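Local structure of beta-lactamase (6N1N) at residues Arg93-Tyr96 against Trp102-Met105; Asn156-Lys161 against Val213-Val218. The protein probably hydrolyses beta-lactam antibiotics to substituted beta-amino acids, as a class D serine beta-lactamase. One frame throughout, in Å; residues are numbered along the deposited sequence. Where two conformers were deposited one is given.

Interaction 1 (Arg93-Tyr96 against Trp102-Met105); sequences REAY and WFYM
The methyl group of Ala95 lies over one face of the Phe103 ring, its CB 3.5 Å from the ring centroid and 22° off the normal, a close CH-pi contact. It sits toward the CB end of that ring, with Phe103 CG the closest atom at 3.3 Å. A methyl is small enough to let the two helices come near, and Ala95 CA is 6.3 Å from Phe103 CA.

Tyr104, next in the chain, can be followed outward from its CB. Its CG stands anti to the carbonyl carbon (chi1 -73°), which sends the ring across toward helix 92-98. Phe103 CD2 lies above the centre of one face of the ring. On the rim, CE2 meets Ala95 CB at 3.9 Å, and Ala95 O lies at the ring edge, in its plane. At the tip, OH comes within 3.6 Å of Tyr96 CB and sits at the edge of the Tyr96 ring. No hydrogen bond joins the two segments; the buried hydroxyl is instead bonded to Ser58 OG.

That bond ties the contact to helix 56-63, close to Ser51, the predicted acylation site. Phe61 of the same helix packs on both Phe103 and Tyr104, and Tyr96 touches Ser58, so helices 92-98 and 101-108, consecutive in the chain, both pack against helix 56-63 in the helical part of the transpeptidase-like fold.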
loop_
_atom_site.group_PDB
_atom_site.type_symbol
_atom_site.label_atom_id
_atom_site.label_comp_id
_atom_site.label_asym_id
_atom_site.label_seq_id
_atom_site.Cartn_x
_atom_site.Cartn_y
_atom_site.Cartn_z
ATOM N N ARG A 93 -8.213 9.090 9.585
ATOM C CA ARG A 93 -7.192 8.350 10.319
ATOM C C ARG A 93 -7.691 6.962 10.703
ATOM O O ARG A 93 -6.984 5.963 10.533
ATOM C CB ARG A 93 -6.757 9.117 11.566
ATOM C CG ARG A 93 -5.622 8.410 12.302
ATOM C CD ARG A 93 -5.249 9.111 13.594
ATOM N NE ARG A 93 -4.789 10.477 13.380
ATOM C CZ ARG A 93 -3.535 10.806 13.088
ATOM N NH1 ARG A 93 -2.614 9.863 12.935
ATOM N NH2 ARG A 93 -3.212 12.074 12.920
ATOM N N GLU A 94 -8.909 6.892 11.238
ATOM C CA GLU A 94 -9.496 5.627 11.650
ATOM C C GLU A 94 -9.803 4.732 10.453
ATOM O O GLU A 94 -9.581 3.516 10.495
ATOM C CB GLU A 94 -10.780 5.893 12.435
ATOM C CG GLU A 94 -10.629 6.680 13.744
ATOM C CD GLU A 94 -11.964 7.116 14.297
ATOM O OE1 GLU A 94 -12.770 7.680 13.528
ATOM O OE2 GLU A 94 -12.210 6.889 15.505
ATOM N N ALA A 95 -10.390 5.303 9.407
ATOM C CA ALA A 95 -10.713 4.507 8.223
ATOM C C ALA A 95 -9.456 3.873 7.626
ATOM O O ALA A 95 -9.483 2.709 7.198
ATOM C CB ALA A 95 -11.431 5.384 7.204
ATOM N N TYR A 96 -8.343 4.606 7.609
ATOM C CA TYR A 96 -7.077 4.043 7.162
ATOM C C TYR A 96 -6.624 2.909 8.080
ATOM O O TYR A 96 -6.280 1.807 7.624
ATOM C CB TYR A 96 -6.036 5.164 7.094
ATOM C CG TYR A 96 -4.699 4.774 6.502
ATOM C CD1 TYR A 96 -4.417 4.993 5.169
ATOM C CD2 TYR A 96 -3.711 4.194 7.288
ATOM C CE1 TYR A 96 -3.201 4.646 4.624
ATOM C CE2 TYR A 96 -2.507 3.840 6.757
ATOM C CZ TYR A 96 -2.239 4.066 5.431
ATOM O OH TYR A 96 -1.019 3.716 4.892
ATOM N N TRP A 102 -16.010 0.988 3.509
ATOM C CA TRP A 102 -17.197 1.816 3.304
ATOM C C TRP A 102 -16.859 3.303 3.270
ATOM O O TRP A 102 -17.469 4.064 2.504
ATOM C CB TRP A 102 -18.277 1.526 4.358
ATOM C CG TRP A 102 -18.077 2.062 5.805
ATOM C CD1 TRP A 102 -17.721 1.315 6.903
ATOM C CD2 TRP A 102 -18.267 3.401 6.286
ATOM N NE1 TRP A 102 -17.672 2.107 8.025
ATOM C CE2 TRP A 102 -18.010 3.390 7.675
ATOM C CE3 TRP A 102 -18.647 4.609 5.684
ATOM C CZ2 TRP A 102 -18.107 4.536 8.460
ATOM C CZ3 TRP A 102 -18.733 5.735 6.461
ATOM C CH2 TRP A 102 -18.457 5.701 7.831
ATOM N N PHE A 103 -15.884 3.737 4.075
ATOM C CA PHE A 103 -15.511 5.138 4.141
ATOM C C PHE A 103 -14.904 5.593 2.824
ATOM O O PHE A 103 -15.262 6.661 2.304
ATOM C CB PHE A 103 -14.547 5.328 5.315
ATOM C CG PHE A 103 -13.922 6.704 5.445
ATOM C CD1 PHE A 103 -14.312 7.559 6.470
ATOM C CD2 PHE A 103 -12.873 7.103 4.618
ATOM C CE1 PHE A 103 -13.706 8.786 6.645
ATOM C CE2 PHE A 103 -12.270 8.359 4.780
ATOM C CZ PHE A 103 -12.689 9.184 5.786
ATOM N N TYR A 104 -14.028 4.773 2.246
ATOM C CA TYR A 104 -13.421 5.132 0.968
ATOM C C TYR A 104 -14.409 5.035 -0.187
ATOM O O TYR A 104 -14.375 5.871 -1.094
ATOM C CB TYR A 104 -12.173 4.285 0.758
ATOM C CG TYR A 104 -11.058 4.747 1.670
ATOM C CD1 TYR A 104 -10.220 5.790 1.307
ATOM C CD2 TYR A 104 -10.859 4.155 2.915
ATOM C CE1 TYR A 104 -9.188 6.242 2.160
ATOM C CE2 TYR A 104 -9.845 4.583 3.765
ATOM C CZ TYR A 104 -9.006 5.625 3.382
ATOM O OH TYR A 104 -8.000 6.041 4.240
HETATM N N MSE A 105 -15.286 4.030 -0.182
HETATM C CA MSE A 105 -16.350 3.944 -1.195
HETATM C C MSE A 105 -17.273 5.166 -1.142
HETATM O O MSE A 105 -17.647 5.721 -2.179
HETATM C CB MSE A 105 -17.162 2.660 -1.015
HETATM C CG MSE A 105 -16.341 1.404 -1.219
HETATM SE SE MSE A 105 -17.438 -0.226 -1.117
HETATM C CE MSE A 105 -18.064 -0.119 0.697
#

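Interaction 2 (Asn156-Lys161 against Val213-Val218); sequences NLYEEK and VYFFAV
Tyr158, near the end of helix 147-159, meets two side chains that rise from the same side of strand 212-222. Its ring and the Phe215 ring form an offset edge-to-face pair, with centroids 5.7 Å apart and planes at 73°. Phe215 presents its far edge: CZ is 3.6 Å from Tyr158 CB and 3.7 Å from Tyr158 CG, so the root of the tyrosine is gripped as well as its ring. At the other end, Val213 CG2 comes 3.4 Å from Tyr158 OH and packs obliquely on the phenol. With CG anti to its backbone N (chi1 176°), Tyr158 spans both neighbours, and Tyr206 adds another aromatic ring to the cluster.

Across the helix end the packing gives way to charge. The exposed Lys161 folds back so that NZ reaches Glu159 OE1 at 2.9 Å, from above the carboxylate plane. Glu160, at positive phi, closes the helix in a Schellman motif, with Lys161 N bonded to Asn156 O and Glu160 N to Leu157 O, both at 2.9 Å.

A helix laid by its aromatic and aliphatic side chains on one face of a central, largely antiparallel sheet belongs to the fold shared by serine beta-lactamases and penicillin-binding transpeptidases.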
loop_
_atom_site.group_PDB
_atom_site.type_symbol
_atom_site.label_atom_id
_atom_site.label_comp_id
_atom_site.label_asym_id
_atom_site.label_seq_id
_atom_site.Cartn_x
_atom_site.Cartn_y
_atom_site.Cartn_z
ATOM N N ASN A 156 8.003 9.115 -4.849
ATOM C CA ASN A 156 7.475 10.422 -5.205
ATOM C C ASN A 156 6.650 11.033 -4.073
ATOM O O ASN A 156 6.650 12.247 -3.895
ATOM C CB ASN A 156 6.648 10.316 -6.490
ATOM C CG ASN A 156 7.519 10.291 -7.725
ATOM O OD1 ASN A 156 8.493 11.031 -7.815
ATOM N ND2 ASN A 156 7.189 9.431 -8.671
ATOM N N LEU A 157 5.889 10.217 -3.340
ATOM C CA LEU A 157 5.186 10.719 -2.162
ATOM C C LEU A 157 6.172 11.228 -1.114
ATOM O O LEU A 157 6.056 12.367 -0.613
ATOM C CB LEU A 157 4.273 9.599 -1.600
ATOM C CG LEU A 157 3.239 9.886 -0.514
ATOM C CD1 LEU A 157 2.351 8.647 -0.197
ATOM C CD2 LEU A 157 3.858 10.377 0.762
ATOM N N TYR A 158 7.174 10.404 -0.789
ATOM C CA TYR A 158 8.188 10.801 0.180
ATOM C C TYR A 158 8.895 12.089 -0.224
ATOM O O TYR A 158 9.124 12.965 0.625
ATOM C CB TYR A 158 9.188 9.658 0.347
ATOM C CG TYR A 158 10.342 10.009 1.262
ATOM C CD1 TYR A 158 10.171 10.051 2.633
ATOM C CD2 TYR A 158 11.586 10.301 0.747
ATOM C CE1 TYR A 158 11.220 10.385 3.485
ATOM C CE2 TYR A 158 12.633 10.627 1.568
ATOM C CZ TYR A 158 12.450 10.658 2.948
ATOM O OH TYR A 158 13.515 10.988 3.762
ATOM N N GLU A 159 9.277 12.214 -1.491
ATOM C CA GLU A 159 9.940 13.418 -1.985
ATOM C C GLU A 159 8.977 14.576 -2.183
ATOM O O GLU A 159 9.421 15.703 -2.442
ATOM C CB GLU A 159 10.659 13.100 -3.297
ATOM C CG GLU A 159 11.919 12.267 -3.075
ATOM C CD GLU A 159 12.675 11.955 -4.357
ATOM O OE1 GLU A 159 12.075 12.083 -5.448
ATOM O OE2 GLU A 159 13.870 11.592 -4.259
ATOM N N GLU A 160 7.677 14.321 -2.035
ATOM C CA GLU A 160 6.607 15.306 -2.234
ATOM C C GLU A 160 6.660 15.937 -3.626
ATOM O O GLU A 160 6.487 17.147 -3.807
ATOM C CB GLU A 160 6.624 16.357 -1.114
ATOM C CG GLU A 160 6.596 15.666 0.241
ATOM C CD GLU A 160 6.174 16.512 1.422
ATOM O OE1 GLU A 160 5.815 17.697 1.259
ATOM O OE2 GLU A 160 6.226 15.947 2.524
ATOM N N LYS A 161 6.857 15.087 -4.637
ATOM C CA LYS A 161 6.960 15.528 -6.021
ATOM C C LYS A 161 5.620 15.780 -6.692
ATOM O O LYS A 161 5.569 16.504 -7.706
ATOM C CB LYS A 161 7.724 14.486 -6.841
ATOM C CG LYS A 161 9.230 14.414 -6.552
ATOM C CD LYS A 161 9.933 15.716 -6.866
ATOM C CE LYS A 161 11.296 15.479 -7.509
ATOM N NZ LYS A 161 12.235 14.766 -6.605
ATOM N N VAL A 213 16.163 5.577 4.133
ATOM C CA VAL A 213 14.774 5.196 3.898
ATOM C C VAL A 213 14.784 3.971 2.993
ATOM O O VAL A 213 15.464 3.956 1.964
ATOM C CB VAL A 213 13.942 6.302 3.227
ATOM C CG1 VAL A 213 12.451 5.947 3.250
ATOM C CG2 VAL A 213 14.153 7.605 3.897
ATOM N N TYR A 214 13.989 2.970 3.345
ATOM C CA TYR A 214 13.838 1.758 2.547
ATOM C C TYR A 214 12.373 1.640 2.134
ATOM O O TYR A 214 11.493 1.406 2.971
ATOM C CB TYR A 214 14.302 0.517 3.314
ATOM C CG TYR A 214 15.732 0.634 3.782
ATOM C CD1 TYR A 214 16.798 0.169 3.003
ATOM C CD2 TYR A 214 16.041 1.277 4.981
ATOM C CE1 TYR A 214 18.089 0.321 3.410
ATOM C CE2 TYR A 214 17.344 1.428 5.396
ATOM C CZ TYR A 214 18.360 0.953 4.620
ATOM O OH TYR A 214 19.640 1.091 5.072
ATOM N N PHE A 215 12.125 1.798 0.831
ATOM C CA PHE A 215 10.797 1.585 0.268
ATOM C C PHE A 215 10.596 0.113 -0.018
ATOM O O PHE A 215 11.535 -0.583 -0.403
ATOM C CB PHE A 215 10.652 2.419 -1.002
ATOM C CG PHE A 215 10.767 3.896 -0.744
ATOM C CD1 PHE A 215 9.639 4.643 -0.498
ATOM C CD2 PHE A 215 12.000 4.517 -0.648
ATOM C CE1 PHE A 215 9.739 5.978 -0.205
ATOM C CE2 PHE A 215 12.098 5.849 -0.359
ATOM C CZ PHE A 215 10.975 6.595 -0.144
ATOM N N PHE A 216 9.366 -0.384 0.197
ATOM C CA PHE A 216 9.151 -1.816 0.042
ATOM C C PHE A 216 7.790 -2.140 -0.550
ATOM O O PHE A 216 6.817 -1.417 -0.376
ATOM C CB PHE A 216 9.309 -2.572 1.387
ATOM C CG PHE A 216 8.317 -2.181 2.441
ATOM C CD1 PHE A 216 7.115 -2.844 2.588
ATOM C CD2 PHE A 216 8.592 -1.142 3.292
ATOM C CE1 PHE A 216 6.203 -2.465 3.562
ATOM C CE2 PHE A 216 7.698 -0.767 4.268
ATOM C CZ PHE A 216 6.490 -1.430 4.390
ATOM N N ALA A 217 7.745 -3.247 -1.268
ATOM C CA ALA A 217 6.484 -3.788 -1.749
ATOM C C ALA A 217 6.613 -5.301 -1.676
ATOM O O ALA A 217 7.390 -5.902 -2.412
ATOM C CB ALA A 217 6.160 -3.325 -3.174
ATOM N N VAL A 218 5.906 -5.881 -0.725
ATOM C CA VAL A 218 5.813 -7.316 -0.554
ATOM C C VAL A 218 4.495 -7.740 -1.173
ATOM O O VAL A 218 3.456 -7.107 -0.946
ATOM C CB VAL A 218 5.870 -7.691 0.938
ATOM C CG1 VAL A 218 5.433 -9.141 1.148
ATOM C CG2 VAL A 218 7.236 -7.467 1.492
#

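How the interactions relate
Interaction 1 comes first along the chain and is complete before interaction 2 begins. Their centres are 22 Å apart and their nearest atoms about 8 Å, so they do not touch, although both belong to the same transpeptidase-like domain. Interaction 1 joins helices 92-98 and 101-108 within the helical part; interaction 2 brings helix 147-159 against strand 212-222, in the middle of the sheet. Ile55, next to helix 56-63, is touched from both sets of helices: by Tyr96 of interaction 1 and by Leu157, beside Tyr158 on helix 147-159. The Tyr104 side chain is about 7 Å from that of the predicted nucleophile Ser51, whereas interaction 2 lies away from the active site.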